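Local coordinates for Glyco_hydro_cc domain-containing protein (Pseudomonas viridiflava, PDB 6UAV) that probably hydrolyses internal beta-1,3-glucan linkages, as an endo-beta-1,3-glucanase of glycoside hydrolase family 128, subgroup II, at residues Phe52-Trp57 and Leu68-His73; Ala59-Gly64 and Glu106-Gln111. All blocks are in the same frame, centred on the assembly; numbering follows the deposited sequence.

Contacts 1 and 2 illustrate how helix 63-72 of a TIM barrel packs inward on its preceding strand and outward along helix 95-112. Contact 1 (52-57 with 68-73) is the inner layer: buried side chains of strand 51-56 meet the C-terminal part of helix 63-72. Contact 2 (59-64 with 106-111) lies farther out and is partly buried, joining the loop and first turn of that same helix to helix 95-112. Aromatic rings and a proline dominate the first; the second sets an aliphatic pair beside polar and charged groups that pair between the two helices. The layers merge where L70 CD1 packs 3.8 Å from I108 CG2, and V56 CG2 lies 3.9 Å from L61 CD1.

Contact 1 (Phe52-Trp57 and Leu68-His73); sequences FVPMVW and LYLLAH
The rings of F52 and Y69 meet at a corner: the phenol oxygen OH of Y69 comes obliquely to CD2 of F52, 3.8 Å away, and the rings do not stack. P54 stands at the edge of the Y69 ring, near its plane, with CG 4.3 Å from CE2 of Y69. On the helix side, CE1 of Y69 lies over one face of the H73 imidazole, 3.2 Å above its plane and displaced toward the rim. The imidazole edge is fixed too, because ND1 of H73 donates to the backbone O of Y69 over 2.7 Å, almost straight at 166° and with the acceptor in the ring plane. This bond fixes the rotation of the imidazole against the tyrosine. With chi1 at 174° the phenol ring swings away from the backbone N of Y69, toward the strand. One position along, L70 brings its CD2 branch to 3.8 Å from CG of P54, so the pyrrolidine corner is shared by a ring edge and a methyl. All four touching residues are buried, and the segments meet by van der Waals contact alone, one of the touching atoms being the phenol oxygen. The contact joins the first two elements of a beta-alpha-beta unit, strand 51-56 and helix 63-72. F52 also meets the ring of W28 on strand 27-29 and Y44 of helix 44-48, which touches Y69 too, while L70 continues onto helix 95-112 through I108 and T112.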
ATOM      1  N   PHE A  52      -3.167  -2.399 -11.890  1.00 13.62           N
ATOM      2  CA  PHE A  52      -2.663  -1.168 -11.218  1.00 12.87           C
ATOM      3  C   PHE A  52      -3.783  -0.620 -10.330  1.00 12.52           C
ATOM      4  O   PHE A  52      -4.948  -0.567 -10.772  1.00 12.74           O
ATOM      5  CB  PHE A  52      -2.316  -0.098 -12.247  1.00 12.65           C
ATOM      6  CG  PHE A  52      -2.038   1.273 -11.689  1.00 12.64           C
ATOM      7  CD1 PHE A  52      -0.829   1.549 -11.075  1.00 12.27           C
ATOM      8  CD2 PHE A  52      -3.017   2.270 -11.724  1.00 12.71           C
ATOM      9  CE1 PHE A  52      -0.584   2.818 -10.558  1.00 12.60           C
ATOM     10  CE2 PHE A  52      -2.750   3.517 -11.184  1.00 12.58           C
ATOM     11  CZ  PHE A  52      -1.547   3.782 -10.576  1.00 12.53           C
ATOM     12  N   VAL A  53      -3.462  -0.151  -9.138  1.00 11.90           N
ATOM     13  CA  VAL A  53      -4.453   0.423  -8.174  1.00 11.59           C
ATOM     14  C   VAL A  53      -4.088   1.867  -7.967  1.00 11.74           C
ATOM     15  O   VAL A  53      -2.980   2.182  -7.566  1.00 11.58           O
ATOM     16  CB  VAL A  53      -4.498  -0.325  -6.831  1.00 11.29           C
ATOM     17  CG1 VAL A  53      -5.489   0.320  -5.835  1.00 11.84           C
ATOM     18  CG2 VAL A  53      -4.824  -1.786  -7.053  1.00 11.56           C
ATOM     19  N   PRO A  54      -4.977   2.790  -8.371  1.00 11.92           N
ATOM     20  CA  PRO A  54      -4.672   4.208  -8.245  1.00 12.26           C
ATOM     21  C   PRO A  54      -4.663   4.651  -6.777  1.00 11.73           C
ATOM     22  O   PRO A  54      -5.348   4.060  -5.957  1.00 11.43           O
ATOM     23  CB  PRO A  54      -5.813   4.954  -8.889  1.00 12.55           C
ATOM     24  CG  PRO A  54      -6.834   3.933  -9.206  1.00 13.57           C
ATOM     25  CD  PRO A  54      -6.295   2.532  -8.960  1.00 12.82           C
ATOM     26  N   MET A  55      -4.031   5.805  -6.516  1.00 11.50           N
ATOM     27  CA  MET A  55      -3.966   6.342  -5.159  1.00 11.51           C
ATOM     28  C   MET A  55      -4.117   7.863  -5.164  1.00 12.64           C
ATOM     29  O   MET A  55      -3.572   8.543  -6.016  1.00 13.45           O
ATOM     30  CB  MET A  55      -2.633   6.017  -4.499  1.00 11.37           C
ATOM     31  CG  MET A  55      -2.529   6.603  -3.087  1.00 11.39           C
ATOM     32  SD  MET A  55      -1.183   5.863  -2.142  1.00 12.60           S
ATOM     33  CE  MET A  55      -1.853   6.071  -0.500  1.00 11.87           C
ATOM     34  N   VAL A  56      -4.932   8.323  -4.221  1.00 12.26           N
ATOM     35  CA  VAL A  56      -5.047   9.750  -3.848  1.00 12.02           C
ATOM     36  C   VAL A  56      -4.092   9.950  -2.709  1.00 12.16           C
ATOM     37  O   VAL A  56      -4.350   9.416  -1.592  1.00 11.50           O
ATOM     38  CB  VAL A  56      -6.498  10.083  -3.447  1.00 12.26           C
ATOM     39  CG1 VAL A  56      -6.582  11.507  -2.950  1.00 12.96           C
ATOM     40  CG2 VAL A  56      -7.419   9.875  -4.613  1.00 12.95           C
ATOM     41  N   TRP A  57      -3.038  10.685  -2.947  1.00 12.73           N
ATOM     42  CA  TRP A  57      -1.934  10.782  -1.970  1.00 13.78           C
ATOM     43  C   TRP A  57      -2.337  11.675  -0.802  1.00 14.40           C
ATOM     44  O   TRP A  57      -2.090  11.277   0.374  1.00 13.78           O
ATOM     45  CB  TRP A  57      -0.657  11.249  -2.673  1.00 15.34           C
ATOM     46  CG  TRP A  57       0.607  10.932  -1.915  1.00 15.79           C
ATOM     47  CD1 TRP A  57       1.352   9.789  -1.892  1.00 15.18           C
ATOM     48  CD2 TRP A  57       1.353  11.909  -1.199  1.00 16.38           C
ATOM     49  NE1 TRP A  57       2.478   9.964  -1.139  1.00 17.04           N
ATOM     50  CE2 TRP A  57       2.515  11.278  -0.727  1.00 16.55           C
ATOM     51  CE3 TRP A  57       1.127  13.269  -0.924  1.00 17.28           C
ATOM     52  CZ2 TRP A  57       3.419  11.935   0.090  1.00 16.61           C
ATOM     53  CZ3 TRP A  57       2.065  13.928  -0.162  1.00 18.37           C
ATOM     54  CH2 TRP A  57       3.217  13.281   0.307  1.00 18.27           C
ATOM     55  N   LEU A  68     -13.027  10.469 -14.139  1.00 17.04           N
ATOM     56  CA  LEU A  68     -13.043  10.195 -15.589  1.00 18.59           C
ATOM     57  C   LEU A  68     -12.233   8.902 -15.811  1.00 17.22           C
ATOM     58  O   LEU A  68     -12.683   7.988 -16.548  1.00 17.18           O
ATOM     59  CB  LEU A  68     -12.443  11.436 -16.271  1.00 20.84           C
ATOM     60  CG  LEU A  68     -12.534  11.522 -17.785  1.00 23.20           C
ATOM     61  CD1 LEU A  68     -13.976  11.583 -18.261  1.00 25.13           C
ATOM     62  CD2 LEU A  68     -11.776  12.770 -18.270  1.00 24.57           C
ATOM     63  N   TYR A  69     -11.041   8.814 -15.213  1.00 15.95           N
ATOM     64  CA  TYR A  69     -10.171   7.619 -15.342  1.00 15.64           C
ATOM     65  C   TYR A  69     -10.859   6.379 -14.756  1.00 14.91           C
ATOM     66  O   TYR A  69     -10.968   5.327 -15.438  1.00 14.88           O
ATOM     67  CB  TYR A  69      -8.811   7.878 -14.700  1.00 16.03           C
ATOM     68  CG  TYR A  69      -7.886   6.686 -14.647  1.00 16.40           C
ATOM     69  CD1 TYR A  69      -7.266   6.196 -15.782  1.00 17.29           C
ATOM     70  CD2 TYR A  69      -7.598   6.061 -13.454  1.00 17.03           C
ATOM     71  CE1 TYR A  69      -6.438   5.084 -15.751  1.00 17.68           C
ATOM     72  CE2 TYR A  69      -6.754   4.966 -13.397  1.00 16.87           C
ATOM     73  CZ  TYR A  69      -6.159   4.473 -14.539  1.00 18.03           C
ATOM     74  OH  TYR A  69      -5.311   3.412 -14.526  1.00 18.44           O
ATOM     75  N   LEU A  70     -11.366   6.472 -13.525  1.00 13.73           N
ATOM     76  CA  LEU A  70     -11.973   5.279 -12.907  1.00 12.96           C
ATOM     77  C   LEU A  70     -13.181   4.825 -13.724  1.00 13.28           C
ATOM     78  O   LEU A  70     -13.315   3.606 -13.947  1.00 13.50           O
ATOM     79  CB  LEU A  70     -12.389   5.568 -11.460  1.00 13.03           C
ATOM     80  CG  LEU A  70     -11.269   5.829 -10.466  1.00 12.63           C
ATOM     81  CD1 LEU A  70     -11.812   6.257  -9.108  1.00 12.87           C
ATOM     82  CD2 LEU A  70     -10.428   4.576 -10.272  1.00 12.86           C
ATOM     83  N   LEU A  71     -14.038   5.722 -14.171  1.00 13.10           N
ATOM     84  CA  LEU A  71     -15.270   5.272 -14.850  1.00 14.03           C
ATOM     85  C   LEU A  71     -14.919   4.549 -16.154  1.00 14.73           C
ATOM     86  O   LEU A  71     -15.690   3.641 -16.554  1.00 15.30           O
ATOM     87  CB  LEU A  71     -16.139   6.494 -15.098  1.00 14.49           C
ATOM     88  CG  LEU A  71     -16.807   6.998 -13.824  1.00 14.33           C
ATOM     89  CD1 LEU A  71     -17.374   8.406 -14.013  1.00 14.75           C
ATOM     90  CD2 LEU A  71     -17.892   6.009 -13.395  1.00 14.24           C
ATOM     91  N   ALA A  72     -13.829   4.943 -16.811  1.00 15.37           N
ATOM     92  CA  ALA A  72     -13.451   4.311 -18.097  1.00 16.81           C
ATOM     93  C   ALA A  72     -12.563   3.066 -17.891  1.00 16.55           C
ATOM     94  O   ALA A  72     -12.226   2.444 -18.891  1.00 17.59           O
ATOM     95  CB  ALA A  72     -12.792   5.328 -19.009  1.00 17.49           C
ATOM     96  N   HIS A  73     -12.293   2.681 -16.652  1.00 16.40           N
ATOM     97  CA  HIS A  73     -11.484   1.491 -16.274  1.00 16.98           C
ATOM     98  C   HIS A  73     -12.273   0.753 -15.197  1.00 17.01           C
ATOM     99  O   HIS A  73     -11.862   0.674 -14.025  1.00 15.41           O
ATOM    100  CB  HIS A  73     -10.082   1.909 -15.811  1.00 16.91           C
ATOM    101  CG  HIS A  73      -9.283   2.604 -16.871  1.00 17.94           C
ATOM    102  ND1 HIS A  73      -9.378   3.965 -17.080  1.00 17.81           N
ATOM    103  CD2 HIS A  73      -8.345   2.161 -17.738  1.00 18.80           C
ATOM    104  CE1 HIS A  73      -8.579   4.322 -18.074  1.00 19.11           C
ATOM    105  NE2 HIS A  73      -7.935   3.235 -18.494  1.00 18.97           N
TER

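Contact 2 (Ala59-Gly64 and Glu106-Gln111); sequences ANLDDG and EQISAQ
L61 and I108 meet tip to tip in the outer layer of the TIM barrel, where the loop after strand 51-56 and the start of helix 63-72 lie against helix 95-112. This is the close part of the contact: CD2 of L61 and CD1 of I108 are 3.9 Å apart, a single methyl-to-methyl touch. The isoleucine reaches across with its longer branch, CG1 being anti to the carbonyl carbon (chi1 -72°) and CD1 extended beyond it. The isoleucine end is buried, packing also on K67 and L70 of helix 63-72, while the partly exposed L61 leans on R104 and L105 of helix 95-112.

Toward solvent the fit is looser and polar groups take over. D63 faces the other segment, yet its OD2 comes only to 4.4 Å from CD1 of I108, and the carboxylate finds its strongest polar partner elsewhere, in a salt bridge from OD1 to R104. Farther along, OE1 of Q107 accepts a hydrogen bond from NZ of K67 that again joins the two helices, and Q111 makes a weak one to the same lysine. Polar links thus border an aliphatic centre, and both glutamines are exposed to solvent. D62 stands at the N-cap of helix 63-72, where its carboxylate oxygen OD1 accepts a hydrogen bond from the backbone N of Q65.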
ATOM      1  N   ALA A  59      -4.862  15.736  -0.003  1.00 15.26           N
ATOM      2  CA  ALA A  59      -6.071  16.483  -0.440  1.00 17.11           C
ATOM      3  C   ALA A  59      -5.823  17.212  -1.772  1.00 17.51           C
ATOM      4  O   ALA A  59      -6.757  17.852  -2.284  1.00 17.73           O
ATOM      5  CB  ALA A  59      -6.517  17.433   0.625  1.00 17.12           C
ATOM      6  N   ASN A  60      -4.621  17.181  -2.320  1.00 18.93           N
ATOM      7  CA  ASN A  60      -4.330  17.805  -3.650  1.00 21.33           C
ATOM      8  C   ASN A  60      -4.780  16.814  -4.722  1.00 20.68           C
ATOM      9  O   ASN A  60      -3.999  15.901  -5.091  1.00 22.25           O
ATOM     10  CB  ASN A  60      -2.863  18.148  -3.814  1.00 23.81           C
ATOM     11  CG  ASN A  60      -2.613  19.237  -4.830  1.00 29.25           C
ATOM     12  OD1 ASN A  60      -3.540  19.704  -5.506  1.00 35.00           O
ATOM     13  ND2 ASN A  60      -1.351  19.623  -4.958  1.00 30.97           N
ATOM     14  N   LEU A  61      -6.046  16.898  -5.066  1.00 19.78           N
ATOM     15  CA  LEU A  61      -6.793  15.864  -5.815  1.00 20.08           C
ATOM     16  C   LEU A  61      -7.551  16.574  -6.927  1.00 20.50           C
ATOM     17  O   LEU A  61      -8.250  17.538  -6.628  1.00 20.96           O
ATOM     18  CB  LEU A  61      -7.810  15.245  -4.867  1.00 20.70           C
ATOM     19  CG  LEU A  61      -8.925  14.413  -5.494  1.00 22.39           C
ATOM     20  CD1 LEU A  61      -8.340  13.259  -6.255  1.00 22.05           C
ATOM     21  CD2 LEU A  61      -9.913  13.908  -4.447  1.00 23.00           C
ATOM     22  N   ASP A  62      -7.380  16.087  -8.145  1.00 21.65           N
ATOM     23  CA  ASP A  62      -8.147  16.528  -9.328  1.00 21.62           C
ATOM     24  C   ASP A  62      -9.321  15.561  -9.466  1.00 20.01           C
ATOM     25  O   ASP A  62      -9.112  14.537 -10.096  1.00 17.70           O
ATOM     26  CB  ASP A  62      -7.201  16.556 -10.524  1.00 23.95           C
ATOM     27  CG  ASP A  62      -7.901  17.044 -11.772  1.00 27.32           C
ATOM     28  OD1 ASP A  62      -9.191  17.048 -11.789  1.00 30.17           O
ATOM     29  OD2 ASP A  62      -7.170  17.317 -12.725  1.00 31.86           O
ATOM     30  N   ASP A  63     -10.427  15.835  -8.762  1.00 20.24           N
ATOM     31  CA  ASP A  63     -11.535  14.854  -8.546  1.00 20.42           C
ATOM     32  C   ASP A  63     -12.062  14.452  -9.928  1.00 19.87           C
ATOM     33  O   ASP A  63     -12.251  13.257 -10.195  1.00 18.65           O
ATOM     34  CB  ASP A  63     -12.704  15.394  -7.696  1.00 21.65           C
ATOM     35  CG  ASP A  63     -12.372  16.082  -6.360  1.00 25.16           C
ATOM     36  OD1 ASP A  63     -11.466  16.966  -6.337  1.00 27.22           O
ATOM     37  OD2 ASP A  63     -13.078  15.773  -5.340  1.00 24.72           O
ATOM     38  N   GLY A  64     -12.269  15.435 -10.794  1.00 20.79           N
ATOM     39  CA  GLY A  64     -12.831  15.202 -12.137  1.00 21.83           C
ATOM     40  C   GLY A  64     -11.970  14.251 -12.943  1.00 20.95           C
ATOM     41  O   GLY A  64     -12.474  13.244 -13.496  1.00 21.00           O
ATOM     42  N   GLU A 106     -15.739   9.676  -0.561  1.00 12.59           N
ATOM     43  CA  GLU A 106     -17.003   8.923  -0.526  1.00 12.46           C
ATOM     44  C   GLU A 106     -17.789   9.197  -1.804  1.00 12.85           C
ATOM     45  O   GLU A 106     -18.542   8.283  -2.288  1.00 12.40           O
ATOM     46  CB  GLU A 106     -17.784   9.331   0.737  1.00 12.42           C
ATOM     47  CG  GLU A 106     -17.134   8.856   1.992  1.00 12.46           C
ATOM     48  CD  GLU A 106     -17.774   9.341   3.272  1.00 12.88           C
ATOM     49  OE1 GLU A 106     -18.333  10.437   3.241  1.00 13.71           O
ATOM     50  OE2 GLU A 106     -17.680   8.604   4.313  1.00 13.46           O
ATOM     51  N   GLN A 107     -17.798  10.435  -2.266  1.00 13.38           N
ATOM     52  CA  GLN A 107     -18.510  10.785  -3.504  1.00 14.61           C
ATOM     53  C   GLN A 107     -17.874   9.984  -4.658  1.00 13.62           C
ATOM     54  O   GLN A 107     -18.601   9.385  -5.500  1.00 14.60           O
ATOM     55  CB  GLN A 107     -18.474  12.288  -3.767  1.00 15.87           C
ATOM     56  CG  GLN A 107     -19.194  12.582  -5.085  1.00 19.08           C
ATOM     57  CD  GLN A 107     -19.304  14.059  -5.404  1.00 21.68           C
ATOM     58  OE1 GLN A 107     -18.292  14.753  -5.595  1.00 26.00           O
ATOM     59  NE2 GLN A 107     -20.541  14.519  -5.504  1.00 22.34           N
ATOM     60  N   ILE A 108     -16.555   9.959  -4.736  1.00 13.56           N
ATOM     61  CA  ILE A 108     -15.844   9.216  -5.835  1.00 14.04           C
ATOM     62  C   ILE A 108     -16.221   7.725  -5.724  1.00 13.83           C
ATOM     63  O   ILE A 108     -16.574   7.113  -6.739  1.00 14.40           O
ATOM     64  CB  ILE A 108     -14.334   9.460  -5.770  1.00 14.30           C
ATOM     65  CG1 ILE A 108     -13.971  10.876  -6.200  1.00 15.35           C
ATOM     66  CG2 ILE A 108     -13.593   8.363  -6.544  1.00 14.84           C
ATOM     67  CD1 ILE A 108     -12.641  11.373  -5.628  1.00 15.73           C
ATOM     68  N   SER A 109     -16.296   7.190  -4.510  1.00 13.13           N
ATOM     69  CA  SER A 109     -16.750   5.794  -4.294  1.00 13.10           C
ATOM     70  C   SER A 109     -18.164   5.593  -4.804  1.00 13.50           C
ATOM     71  O   SER A 109     -18.388   4.586  -5.513  1.00 14.16           O
ATOM     72  CB  SER A 109     -16.591   5.390  -2.827  1.00 12.45           C
ATOM     73  OG  SER A 109     -17.136   4.100  -2.617  1.00 12.27           O
ATOM     74  N   ALA A 110     -19.120   6.474  -4.477  1.00 13.70           N
ATOM     75  CA  ALA A 110     -20.523   6.322  -4.927  1.00 14.61           C
ATOM     76  C   ALA A 110     -20.630   6.430  -6.451  1.00 14.57           C
ATOM     77  O   ALA A 110     -21.366   5.641  -7.038  1.00 14.75           O
ATOM     78  CB  ALA A 110     -21.377   7.369  -4.273  1.00 15.36           C
ATOM     79  N   GLN A 111     -19.842   7.335  -7.052  1.00 13.85           N
ATOM     80  CA  GLN A 111     -19.968   7.672  -8.484  1.00 14.93           C
ATOM     81  C   GLN A 111     -19.258   6.626  -9.361  1.00 14.79           C
ATOM     82  O   GLN A 111     -19.574   6.529 -10.518  1.00 15.08           O
ATOM     83  CB  GLN A 111     -19.387   9.064  -8.683  1.00 15.45           C
ATOM     84  CG  GLN A 111     -20.304  10.145  -8.166  1.00 16.29           C
ATOM     85  CD  GLN A 111     -19.674  11.494  -8.379  1.00 17.70           C
ATOM     86  OE1 GLN A 111     -18.453  11.606  -8.379  1.00 19.53           O
ATOM     87  NE2 GLN A 111     -20.500  12.508  -8.497  1.00 20.99           N
TER